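Local structure of sensor protein (Bacteroides thetaiotaomicron, 2X7X) at residues Ala12-Asp17 and Val93-Leu98; Arg20-Asp25 and Tyr245-Asp250; Ile27-Met32 and Glu293-Ile298; Pro89-Asp94 and Leu253-Asp258. The protein binds fructose with this periplasmic domain of a hybrid two-component sensor, which probably relays the signal by histidine phosphorylation to its own DNA-binding domain. All blocks are in the same frame, centred on the assembly; numbering follows the deposited sequence.

Contact 1 (Ala12-Asp17 and Val93-Leu98); sequences AQCSDD and VDRKIL. With FRU (beta-D-fructofuranose), chain E.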
# COMPACT_ATOMS: atom_id res chain seq x y z
N ALA A 12 -10.28 23.07 14.65
CA ALA A 12 -9.23 24.03 14.93
C ALA A 12 -7.90 23.32 14.72
O ALA A 12 -7.53 22.39 15.47
CB ALA A 12 -9.35 24.56 16.35
N GLN A 13 -7.19 23.75 13.69
CA GLN A 13 -6.00 23.05 13.22
C GLN A 13 -4.79 23.93 13.47
O GLN A 13 -4.81 25.12 13.14
CB GLN A 13 -6.17 22.75 11.73
CG GLN A 13 -5.30 21.67 11.16
CD GLN A 13 -5.73 20.28 11.57
OE1 GLN A 13 -5.31 19.78 12.61
NE2 GLN A 13 -6.51 19.62 10.72
N CYS A 14 -3.74 23.36 14.06
CA CYS A 14 -2.57 24.13 14.48
C CYS A 14 -1.75 24.71 13.33
O CYS A 14 -1.06 25.72 13.48
CB CYS A 14 -1.67 23.29 15.40
SG CYS A 14 -1.11 21.70 14.70
N SER A 15 -1.85 24.09 12.17
CA SER A 15 -1.10 24.57 11.02
C SER A 15 -1.69 24.07 9.72
O SER A 15 -2.72 23.39 9.72
CB SER A 15 0.39 24.17 11.13
OG SER A 15 0.55 22.84 11.57
N ASP A 16 -1.02 24.42 8.61
CA ASP A 16 -1.48 24.06 7.27
C ASP A 16 -0.34 23.61 6.36
O ASP A 16 0.60 24.36 6.12
CB ASP A 16 -2.21 25.23 6.62
CG ASP A 16 -2.60 24.94 5.20
OD1 ASP A 16 -3.45 24.03 5.00
OD2 ASP A 16 -2.03 25.60 4.29
N ASP A 17 -0.45 22.38 5.84
CA ASP A 17 0.58 21.72 5.03
C ASP A 17 -0.02 20.45 4.41
O ASP A 17 -1.19 20.16 4.63
CB ASP A 17 1.80 21.35 5.90
CG ASP A 17 1.39 20.70 7.23
OD1 ASP A 17 1.81 21.24 8.28
OD2 ASP A 17 0.65 19.68 7.24
N VAL A 93 -7.03 15.69 18.60
CA VAL A 93 -6.33 14.89 17.60
C VAL A 93 -4.83 15.17 17.61
O VAL A 93 -4.42 16.34 17.68
CB VAL A 93 -6.86 15.15 16.16
CG1 VAL A 93 -6.22 14.18 15.20
CG2 VAL A 93 -8.34 14.96 16.10
N ASP A 94 -4.04 14.10 17.52
CA ASP A 94 -2.60 14.21 17.22
C ASP A 94 -1.79 14.91 18.33
O ASP A 94 -0.99 14.27 19.00
CB ASP A 94 -2.39 14.80 15.79
CG ASP A 94 -1.15 15.66 15.66
OD1 ASP A 94 -0.04 15.18 15.96
OD2 ASP A 94 -1.27 16.82 15.23
N ARG A 95 -2.00 16.20 18.54
CA ARG A 95 -1.36 16.89 19.65
C ARG A 95 -2.28 16.92 20.86
O ARG A 95 -3.49 16.85 20.71
CB ARG A 95 -0.97 18.30 19.24
CG ARG A 95 -0.19 18.31 17.98
CD ARG A 95 0.60 19.57 17.80
NE ARG A 95 1.27 19.53 16.51
CZ ARG A 95 1.88 20.56 15.94
NH1 ARG A 95 1.93 21.75 16.54
NH2 ARG A 95 2.44 20.38 14.76
N LYS A 96 -1.69 17.01 22.05
CA LYS A 96 -2.43 16.92 23.31
C LYS A 96 -2.37 18.24 24.10
O LYS A 96 -1.62 19.15 23.77
CB LYS A 96 -1.83 15.83 24.22
CG LYS A 96 -1.92 14.38 23.79
CD LYS A 96 -0.88 13.61 24.61
CE LYS A 96 -0.85 12.13 24.33
NZ LYS A 96 0.37 11.50 24.93
N ILE A 97 -3.16 18.30 25.18
CA ILE A 97 -3.07 19.37 26.17
C ILE A 97 -2.59 18.77 27.49
O ILE A 97 -2.20 17.60 27.55
CB ILE A 97 -4.40 20.13 26.34
CG1 ILE A 97 -5.54 19.19 26.73
CG2 ILE A 97 -4.74 20.91 25.08
CD1 ILE A 97 -6.80 19.89 27.19
N LEU A 98 -2.63 19.57 28.56
CA LEU A 98 -2.06 19.16 29.83
C LEU A 98 -3.09 18.87 30.93
O LEU A 98 -2.76 18.88 32.11
CB LEU A 98 -1.03 20.19 30.31
CG LEU A 98 0.14 20.42 29.34
CD1 LEU A 98 1.11 21.44 29.90
CD2 LEU A 98 0.86 19.09 28.99
C1 FRU E . 1.71 18.36 10.38
C2 FRU E . 2.91 18.05 11.26
C3 FRU E . 3.56 16.72 10.90
C4 FRU E . 3.94 16.17 12.26
C5 FRU E . 2.73 16.59 13.09
C6 FRU E . 2.97 16.68 14.60
O1 FRU E . 1.36 19.73 10.51
O2 FRU E . 3.82 19.15 11.18
O3 FRU E . 4.67 16.87 10.01
O4 FRU E . 4.15 14.75 12.25
O5 FRU E . 2.45 17.90 12.60
O6 FRU E . 1.73 16.96 15.27
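Cys14 and Arg95 meet at the sugar-binding edge of a type I periplasmic-binding-protein fold. Both sit in loops that leave the C-terminal ends of parallel strands, 8-13 and 90-93. The sulfur of Cys14 lies over one face of the Arg95 guanidinium, close to its centre, with SG 3.4 Å from Arg95 CZ. This is a van der Waals contact, and no hydrogen bond joins the two segments. With chi1 of Cys14 at 56°, SG reaches over the guanidinium. The Arg95 chain is extended from CG to NE, which carries the guanidinium edge to the fructose. NE of Arg95 gives a nearly straight hydrogen bond of 2.9 Å to O6 of the fructose, with an angle of 165° at the hydrogen. NH2 of Arg95 gives a longer one, 3.3 Å, to the ring oxygen O5. NH1 is bonded to the backbone oxygen of Asn71. Bonds from all three nitrogens therefore limit the rotation of the group, while the sulfur covers a face. O6 in turn donates to OD1 of Asp94 at 2.6 Å, so it is both acceptor and donor. Segment 12-17 takes the fructose O1. This hydroxyl donates to OD1 of Asp17 at 2.7 Å, while OD2 of Asp17 caps helix 18-31. OG of Ser15 adds a weak hydrogen bond to the same O1, at 3.4 Å.

Contact 2 (Arg20-Asp25 and Tyr245-Asp250); sequences RHKMND and YPTNGD. With FRU (beta-D-fructofuranose), chain E.
Lys22 and Met23 on helix 18-31 meet Thr247 and Gly249, where helix 249-260 begins. Ahead of them in sequence, Arg20 serves the fructose. Its chain bends at chi2 (-71°) and presents an edge of the guanidinium to the sugar. NE of Arg20 donates to O1 of the fructose at 2.8 Å, and NH1 of Arg20 makes a weak bond to O5. NH1 also forms a salt bridge with Asp94. Across from Arg20, Tyr245 reaches the sugar obliquely, with its CD2 3.4 Å from O4 of the fructose. The Tyr245 hydroxyl probably hydrogen-bonds to OD1 of Asp94. Next comes Lys22, whose side chain crosses that of Thr247 at about a right angle. NZ of Lys22 donates to OG1 of Thr247 at 3.1 Å. Glu26 holds the same OG1 and also the backbone N of Gly249, so one carboxylate ties the start of helix 249-260 to helix 18-31. Met23 follows with an apolar touch, its CB 3.9 Å from CB of Thr247. Its carbonyl O lies 3.9 Å from CA of Gly249, a close approach of two backbones. Segment 245-250 leaves strand 241-244 of the mixed sheet and enters a helix that packs on the other, all-parallel sheet. Such an interdomain crossover, beside the ligand cleft, is typical of the hinge of type I periplasmic binding proteins.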
# COMPACT_ATOMS: atom_id res chain seq x y z
N ARG A 20 -1.76 18.04 7.14
CA ARG A 20 -3.09 18.57 7.47
C ARG A 20 -4.06 18.48 6.27
O ARG A 20 -5.19 18.01 6.42
CB ARG A 20 -3.01 20.01 7.99
CG ARG A 20 -2.02 20.26 9.12
CD ARG A 20 -2.45 19.64 10.46
NE ARG A 20 -1.32 19.50 11.38
CZ ARG A 20 -1.38 18.92 12.59
NH1 ARG A 20 -0.30 18.83 13.34
NH2 ARG A 20 -2.54 18.43 13.05
N HIS A 21 -3.60 18.89 5.09
CA HIS A 21 -4.41 18.81 3.89
C HIS A 21 -5.02 17.43 3.72
O HIS A 21 -6.23 17.29 3.52
CB HIS A 21 -3.60 19.20 2.65
CG HIS A 21 -4.46 19.50 1.46
ND1 HIS A 21 -5.09 20.72 1.29
CD2 HIS A 21 -4.80 18.74 0.38
CE1 HIS A 21 -5.78 20.70 0.16
NE2 HIS A 21 -5.62 19.51 -0.41
N LYS A 22 -4.19 16.40 3.84
CA LYS A 22 -4.65 15.03 3.74
C LYS A 22 -5.70 14.65 4.80
O LYS A 22 -6.68 13.96 4.49
CB LYS A 22 -3.47 14.05 3.79
CG LYS A 22 -3.84 12.67 3.29
CD LYS A 22 -2.83 11.64 3.70
CE LYS A 22 -3.39 10.25 3.47
NZ LYS A 22 -3.02 9.34 4.58
N MET A 23 -5.49 15.08 6.04
CA MET A 23 -6.44 14.79 7.12
C MET A 23 -7.78 15.52 6.89
O MET A 23 -8.85 14.90 6.97
CB MET A 23 -5.84 15.16 8.47
CG MET A 23 -6.75 14.94 9.66
SD MET A 23 -6.08 15.71 11.15
CE MET A 23 -7.35 15.32 12.32
N ASN A 24 -7.71 16.82 6.62
CA ASN A 24 -8.89 17.61 6.31
C ASN A 24 -9.78 16.95 5.26
O ASN A 24 -10.93 16.61 5.55
CB ASN A 24 -8.47 19.01 5.86
CG ASN A 24 -7.78 19.80 6.97
OD1 ASN A 24 -7.85 19.44 8.15
ND2 ASN A 24 -7.13 20.89 6.59
N ASP A 25 -9.22 16.75 4.06
CA ASP A 25 -9.91 16.09 2.96
C ASP A 25 -10.51 14.76 3.37
O ASP A 25 -11.55 14.38 2.86
CB ASP A 25 -8.97 15.84 1.78
CG ASP A 25 -8.53 17.12 1.09
OD1 ASP A 25 -7.68 17.01 0.19
OD2 ASP A 25 -9.00 18.23 1.45
N TYR A 245 3.06 8.46 10.25
CA TYR A 245 2.27 9.21 11.22
C TYR A 245 0.89 9.42 10.61
O TYR A 245 0.69 10.32 9.78
CB TYR A 245 2.93 10.53 11.61
CG TYR A 245 2.30 11.17 12.83
CD1 TYR A 245 2.23 10.47 14.04
CD2 TYR A 245 1.75 12.44 12.77
CE1 TYR A 245 1.65 11.03 15.18
CE2 TYR A 245 1.17 13.02 13.90
CZ TYR A 245 1.12 12.31 15.11
OH TYR A 245 0.55 12.86 16.24
N PRO A 246 -0.06 8.56 11.00
CA PRO A 246 -1.32 8.43 10.26
C PRO A 246 -2.29 9.58 10.51
O PRO A 246 -2.43 10.06 11.64
CB PRO A 246 -1.91 7.11 10.76
CG PRO A 246 -1.34 6.94 12.15
CD PRO A 246 0.02 7.63 12.14
N THR A 247 -2.93 10.01 9.43
CA THR A 247 -3.89 11.10 9.45
C THR A 247 -5.26 10.57 9.88
O THR A 247 -5.88 11.14 10.78
CB THR A 247 -3.98 11.78 8.08
OG1 THR A 247 -4.23 10.80 7.08
CG2 THR A 247 -2.68 12.49 7.74
N ASN A 248 -5.71 9.48 9.24
CA ASN A 248 -6.96 8.80 9.55
C ASN A 248 -8.17 9.72 9.79
O ASN A 248 -8.91 9.57 10.76
CB ASN A 248 -6.77 7.81 10.70
CG ASN A 248 -6.09 6.50 10.25
OD1 ASN A 248 -6.16 6.11 9.08
ND2 ASN A 248 -5.44 5.82 11.19
N GLY A 249 -8.35 10.68 8.89
CA GLY A 249 -9.44 11.65 8.97
C GLY A 249 -10.82 11.03 9.13
O GLY A 249 -11.65 11.56 9.87
N ASP A 250 -11.05 9.92 8.45
CA ASP A 250 -12.30 9.19 8.55
C ASP A 250 -12.63 8.68 9.97
O ASP A 250 -13.78 8.77 10.41
CB ASP A 250 -12.33 8.02 7.56
CG ASP A 250 -11.29 6.96 7.85
OD1 ASP A 250 -11.63 5.76 7.80
OD2 ASP A 250 -10.12 7.35 8.13
C1 FRU E . 1.71 18.36 10.38
C2 FRU E . 2.91 18.05 11.26
C3 FRU E . 3.56 16.72 10.90
C4 FRU E . 3.94 16.17 12.26
C5 FRU E . 2.73 16.59 13.09
C6 FRU E . 2.97 16.68 14.60
O1 FRU E . 1.36 19.73 10.51
O2 FRU E . 3.82 19.15 11.18
O3 FRU E . 4.67 16.87 10.01
O4 FRU E . 4.15 14.75 12.25
O5 FRU E . 2.45 17.90 12.60
O6 FRU E . 1.73 16.96 15.27

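Contact 3 (Ile27-Met32 and Glu293-Ile298); sequences ILREAM and ELDKKI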
# COMPACT_ATOMS: atom_id res chain seq x y z
N ILE A 27 -11.67 14.09 6.35
CA ILE A 27 -12.77 14.41 7.25
C ILE A 27 -13.99 14.80 6.41
O ILE A 27 -15.04 14.15 6.49
CB ILE A 27 -12.39 15.53 8.24
CG1 ILE A 27 -11.40 15.00 9.28
CG2 ILE A 27 -13.63 16.11 8.93
CD1 ILE A 27 -10.56 16.08 9.94
N LEU A 28 -13.82 15.83 5.59
CA LEU A 28 -14.84 16.26 4.63
C LEU A 28 -15.38 15.08 3.80
O LEU A 28 -16.59 14.99 3.58
CB LEU A 28 -14.29 17.36 3.72
CG LEU A 28 -13.75 18.64 4.37
CD1 LEU A 28 -12.96 19.47 3.37
CD2 LEU A 28 -14.86 19.48 4.99
N ARG A 29 -14.50 14.19 3.35
CA ARG A 29 -14.93 13.05 2.54
C ARG A 29 -15.85 12.13 3.34
O ARG A 29 -16.81 11.57 2.80
CB ARG A 29 -13.74 12.28 1.98
CG ARG A 29 -14.14 11.15 1.03
CD ARG A 29 -12.99 10.19 0.71
NE ARG A 29 -11.89 10.89 0.06
CZ ARG A 29 -10.65 10.93 0.53
NH1 ARG A 29 -9.73 11.62 -0.14
NH2 ARG A 29 -10.32 10.28 1.64
N GLU A 30 -15.55 11.97 4.62
CA GLU A 30 -16.38 11.14 5.48
C GLU A 30 -17.69 11.85 5.87
O GLU A 30 -18.68 11.20 6.20
CB GLU A 30 -15.60 10.70 6.73
CG GLU A 30 -16.20 9.51 7.47
CD GLU A 30 -16.07 8.21 6.71
OE1 GLU A 30 -15.17 8.11 5.83
OE2 GLU A 30 -16.86 7.29 6.98
N ALA A 31 -17.68 13.18 5.82
CA ALA A 31 -18.87 13.97 6.17
C ALA A 31 -20.06 13.62 5.27
O ALA A 31 -21.18 13.42 5.75
CB ALA A 31 -18.57 15.48 6.13
N MET A 32 -19.79 13.51 3.98
CA MET A 32 -20.82 13.27 2.99
C MET A 32 -21.46 11.87 3.08
O MET A 32 -22.33 11.52 2.27
CB MET A 32 -20.28 13.58 1.58
CG MET A 32 -20.11 15.09 1.33
SD MET A 32 -19.11 15.51 -0.11
CE MET A 32 -19.50 17.26 -0.33
N GLU A 293 -6.66 6.69 -6.69
CA GLU A 293 -7.67 6.39 -7.70
C GLU A 293 -9.04 6.14 -7.06
O GLU A 293 -10.03 6.72 -7.48
CB GLU A 293 -7.22 5.23 -8.60
CG GLU A 293 -6.19 5.62 -9.67
N LEU A 294 -9.08 5.31 -6.02
CA LEU A 294 -10.34 5.06 -5.32
C LEU A 294 -10.91 6.33 -4.69
O LEU A 294 -12.12 6.44 -4.53
CB LEU A 294 -10.19 3.95 -4.27
CG LEU A 294 -9.77 2.56 -4.78
CD1 LEU A 294 -9.47 1.61 -3.64
CD2 LEU A 294 -10.83 1.96 -5.70
N ASP A 295 -10.03 7.27 -4.34
CA ASP A 295 -10.43 8.56 -3.75
C ASP A 295 -11.17 9.46 -4.73
O ASP A 295 -12.25 9.97 -4.41
CB ASP A 295 -9.22 9.31 -3.19
CG ASP A 295 -8.78 8.83 -1.80
OD1 ASP A 295 -9.55 8.15 -1.09
OD2 ASP A 295 -7.64 9.16 -1.43
N LYS A 296 -10.58 9.67 -5.91
CA LYS A 296 -11.18 10.52 -6.95
C LYS A 296 -12.43 9.89 -7.54
O LYS A 296 -13.27 10.59 -8.11
CB LYS A 296 -10.16 10.90 -8.04
CG LYS A 296 -9.55 9.74 -8.80
N LYS A 297 -12.55 8.57 -7.40
CA LYS A 297 -13.79 7.84 -7.69
C LYS A 297 -14.89 8.25 -6.72
O LYS A 297 -16.01 8.53 -7.14
CB LYS A 297 -13.58 6.33 -7.59
CG LYS A 297 -13.07 5.67 -8.86
CD LYS A 297 -13.04 4.15 -8.71
CE LYS A 297 -12.60 3.46 -9.99
NZ LYS A 297 -11.27 3.91 -10.47
N ILE A 298 -14.56 8.28 -5.43
CA ILE A 298 -15.49 8.71 -4.38
C ILE A 298 -15.87 10.18 -4.51
O ILE A 298 -16.99 10.57 -4.18
CB ILE A 298 -14.93 8.37 -2.97
CG1 ILE A 298 -15.08 6.87 -2.70
CG2 ILE A 298 -15.64 9.17 -1.88
CD1 ILE A 298 -14.24 6.35 -1.57
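Arg29 and Asp295 make the charged part of this contact by laying one flat group over another. The guanidinium and carboxylate planes are only 11° apart, so the two groups are stacked. OD1 of Asp295 stands over the centre of the guanidinium, 3.4 Å from CZ of Arg29. OD2 of Asp295 is 3.5 Å from NH1 of Arg29, which makes a salt bridge. That oxygen lies well out of the guanidinium plane, and no N-H points at it. The attraction is therefore between charges alone, without a hydrogen bond. A bend at chi3 (-61°) turns the end of the Arg29 chain so that a face, not an edge, meets the acid. NH2 of Arg29 has a second anionic partner, a bound phosphate that probably came from the crystallisation liquor.

The two segments belong to helix 18-31, the first helix of the periplasmic-binding-protein fold, and to helix 281-304, the long helix at the C-terminal end of the modelled chain. The long helix lies outside the first one, on the flank turned toward the second subunit.

The apolar part is small. CG2 of Ile298 touches the aliphatic stem of Arg29, 3.8 Å from its CG and as far from its CD. The two side chains cross at about a right angle.

Contacts between subunits lie close by. Leu294 packs on Leu294 of the second subunit, and Ile298 on Ile298 of the second subunit. OE1 of Glu30, on helix 18-31, forms a salt bridge with NZ of Lys297 of the second subunit.

Contact 4 (Pro89-Asp94 and Leu253-Asp258); sequences PVILVD and LQLAMD. With FRU (beta-D-fructofuranose), chain E.
Ile91, on strand 90-93, packs its side chain against Leu255 and Ala256 of helix 249-260. Its CA is 7.5 Å from the CA of Ala256, the nearest backbone approach of the two segments. The bond from CA to CB of Ile91 points toward the helix, and the side chain branches at CB. The short branch, CG2, meets CD2 of Leu255 at 3.9 Å. The long branch passes through CG1, which stands anti to the carbonyl carbon of Ile91, and continues fully extended (chi2 174°). Its tip does most of the touching. CD1 of Ile91 lies 3.8 Å from CG of Leu255. On the helix backbone it comes 3.6 Å from N and 3.7 Å from CA of Ala256, and it also reaches CB of Ala256 at 4.1 Å. The methyl thus lodges where Leu255 joins Ala256, against both side chains and the main chain between them. The contact is wholly apolar in its side chains, and all three residues are buried. Leu255 extends the same layer to Ala104 and Ile106 of the next strand. Val93 touches Met23 of helix 18-31. At the end of the segment, Asp94 enters the fructose site, where Ser69 OG bonds its OD2. A helix that turns apolar residues to a parallel sheet, with ligand-binding residues at the C-terminal ends of the strands, is the alpha/beta layering typical of type I periplasmic binding proteins.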
# COMPACT_ATOMS: atom_id res chain seq x y z
N PRO A 89 -18.61 19.39 23.35
CA PRO A 89 -17.73 18.21 23.33
C PRO A 89 -16.47 18.43 22.46
O PRO A 89 -16.58 18.87 21.32
CB PRO A 89 -18.63 17.10 22.77
CG PRO A 89 -19.60 17.81 21.92
CD PRO A 89 -19.82 19.17 22.53
N VAL A 90 -15.31 18.11 23.03
CA VAL A 90 -14.00 18.38 22.40
C VAL A 90 -13.25 17.10 22.04
O VAL A 90 -13.05 16.22 22.89
CB VAL A 90 -13.08 19.23 23.33
CG1 VAL A 90 -11.71 19.46 22.68
CG2 VAL A 90 -13.75 20.55 23.74
N ILE A 91 -12.83 16.99 20.79
CA ILE A 91 -11.95 15.89 20.39
C ILE A 91 -10.54 16.41 20.13
O ILE A 91 -10.31 17.30 19.29
CB ILE A 91 -12.43 15.13 19.14
CG1 ILE A 91 -13.77 14.43 19.40
CG2 ILE A 91 -11.39 14.09 18.74
CD1 ILE A 91 -14.39 13.78 18.18
N LEU A 92 -9.60 15.83 20.89
CA LEU A 92 -8.19 16.10 20.67
C LEU A 92 -7.64 15.13 19.64
O LEU A 92 -7.79 13.91 19.79
CB LEU A 92 -7.40 15.99 21.98
CG LEU A 92 -7.80 16.88 23.16
CD1 LEU A 92 -6.91 16.55 24.32
CD2 LEU A 92 -7.72 18.37 22.84
N VAL A 93 -7.03 15.69 18.60
CA VAL A 93 -6.33 14.89 17.60
C VAL A 93 -4.83 15.17 17.61
O VAL A 93 -4.42 16.34 17.68
CB VAL A 93 -6.86 15.15 16.16
CG1 VAL A 93 -6.22 14.18 15.20
CG2 VAL A 93 -8.34 14.96 16.10
N ASP A 94 -4.04 14.10 17.52
CA ASP A 94 -2.60 14.21 17.22
C ASP A 94 -1.79 14.91 18.33
O ASP A 94 -0.99 14.27 19.00
CB ASP A 94 -2.39 14.80 15.79
CG ASP A 94 -1.15 15.66 15.66
OD1 ASP A 94 -0.04 15.18 15.96
OD2 ASP A 94 -1.27 16.82 15.23
N LEU A 253 -13.85 11.61 12.18
CA LEU A 253 -15.26 11.93 12.03
C LEU A 253 -16.20 10.87 12.62
O LEU A 253 -17.21 11.23 13.22
CB LEU A 253 -15.62 12.20 10.57
CG LEU A 253 -16.95 12.96 10.47
CD1 LEU A 253 -16.84 14.38 11.05
CD2 LEU A 253 -17.43 13.02 9.05
N GLN A 254 -15.86 9.60 12.46
CA GLN A 254 -16.65 8.53 13.04
C GLN A 254 -16.77 8.69 14.55
O GLN A 254 -17.79 8.36 15.14
CB GLN A 254 -16.07 7.16 12.72
CG GLN A 254 -16.84 6.38 11.67
CD GLN A 254 -15.96 5.91 10.54
OE1 GLN A 254 -15.95 6.51 9.46
NE2 GLN A 254 -15.18 4.86 10.77
N LEU A 255 -15.70 9.21 15.15
CA LEU A 255 -15.67 9.48 16.57
C LEU A 255 -16.62 10.63 16.89
O LEU A 255 -17.45 10.52 17.79
CB LEU A 255 -14.24 9.80 17.01
CG LEU A 255 -13.90 10.03 18.48
CD1 LEU A 255 -14.24 8.82 19.36
CD2 LEU A 255 -12.41 10.38 18.60
N ALA A 256 -16.51 11.72 16.13
CA ALA A 256 -17.42 12.85 16.26
C ALA A 256 -18.88 12.39 16.19
O ALA A 256 -19.67 12.69 17.09
CB ALA A 256 -17.13 13.90 15.19
N MET A 257 -19.21 11.62 15.16
CA MET A 257 -20.57 11.12 14.96
C MET A 257 -21.08 10.20 16.08
O MET A 257 -22.22 10.35 16.52
CB MET A 257 -20.70 10.42 13.61
CG MET A 257 -20.68 11.39 12.44
SD MET A 257 -21.32 13.00 12.92
CE MET A 257 -22.24 13.48 11.47
N ASP A 258 -20.24 9.28 16.54
CA ASP A 258 -20.59 8.44 17.69
C ASP A 258 -20.97 9.26 18.91
O ASP A 258 -21.94 8.94 19.61
CB ASP A 258 -19.45 7.46 18.02
CG ASP A 258 -19.21 6.44 16.92
OD1 ASP A 258 -20.01 6.40 15.95
OD2 ASP A 258 -18.22 5.69 17.01
C1 FRU E . 1.71 18.36 10.38
C2 FRU E . 2.91 18.05 11.26
C3 FRU E . 3.56 16.72 10.90
C4 FRU E . 3.94 16.17 12.26
C5 FRU E . 2.73 16.59 13.09
C6 FRU E . 2.97 16.68 14.60
O1 FRU E . 1.36 19.73 10.51
O2 FRU E . 3.82 19.15 11.18
O3 FRU E . 4.67 16.87 10.01
O4 FRU E . 4.15 14.75 12.25
O5 FRU E . 2.45 17.90 12.60
O6 FRU E . 1.73 16.96 15.27

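Overall arrangement
Contacts 1, 2 and 4 are buried. Contacts 1 and 4 share Val93 and Asp94 on one strand end. Arg20 of contact 2 bridges to Asp94 by a salt bridge, and Tyr245 probably adds a hydrogen bond. Contact 3 is only partly buried, and its centre is about 21 Å from the centre of the chain. Helix 18-31 carries parts of contacts 2 and 3, and helix 249-260 carries parts of contacts 2 and 4. The chemistry follows position. Contact 1 is polar and built round the sugar. Contact 2 mixes sugar bonds with close helix packing. The packing of contact 4 is hydrocarbon, deeper in the domain and away from the sugar. Contact 3 relies on charge beside the second subunit.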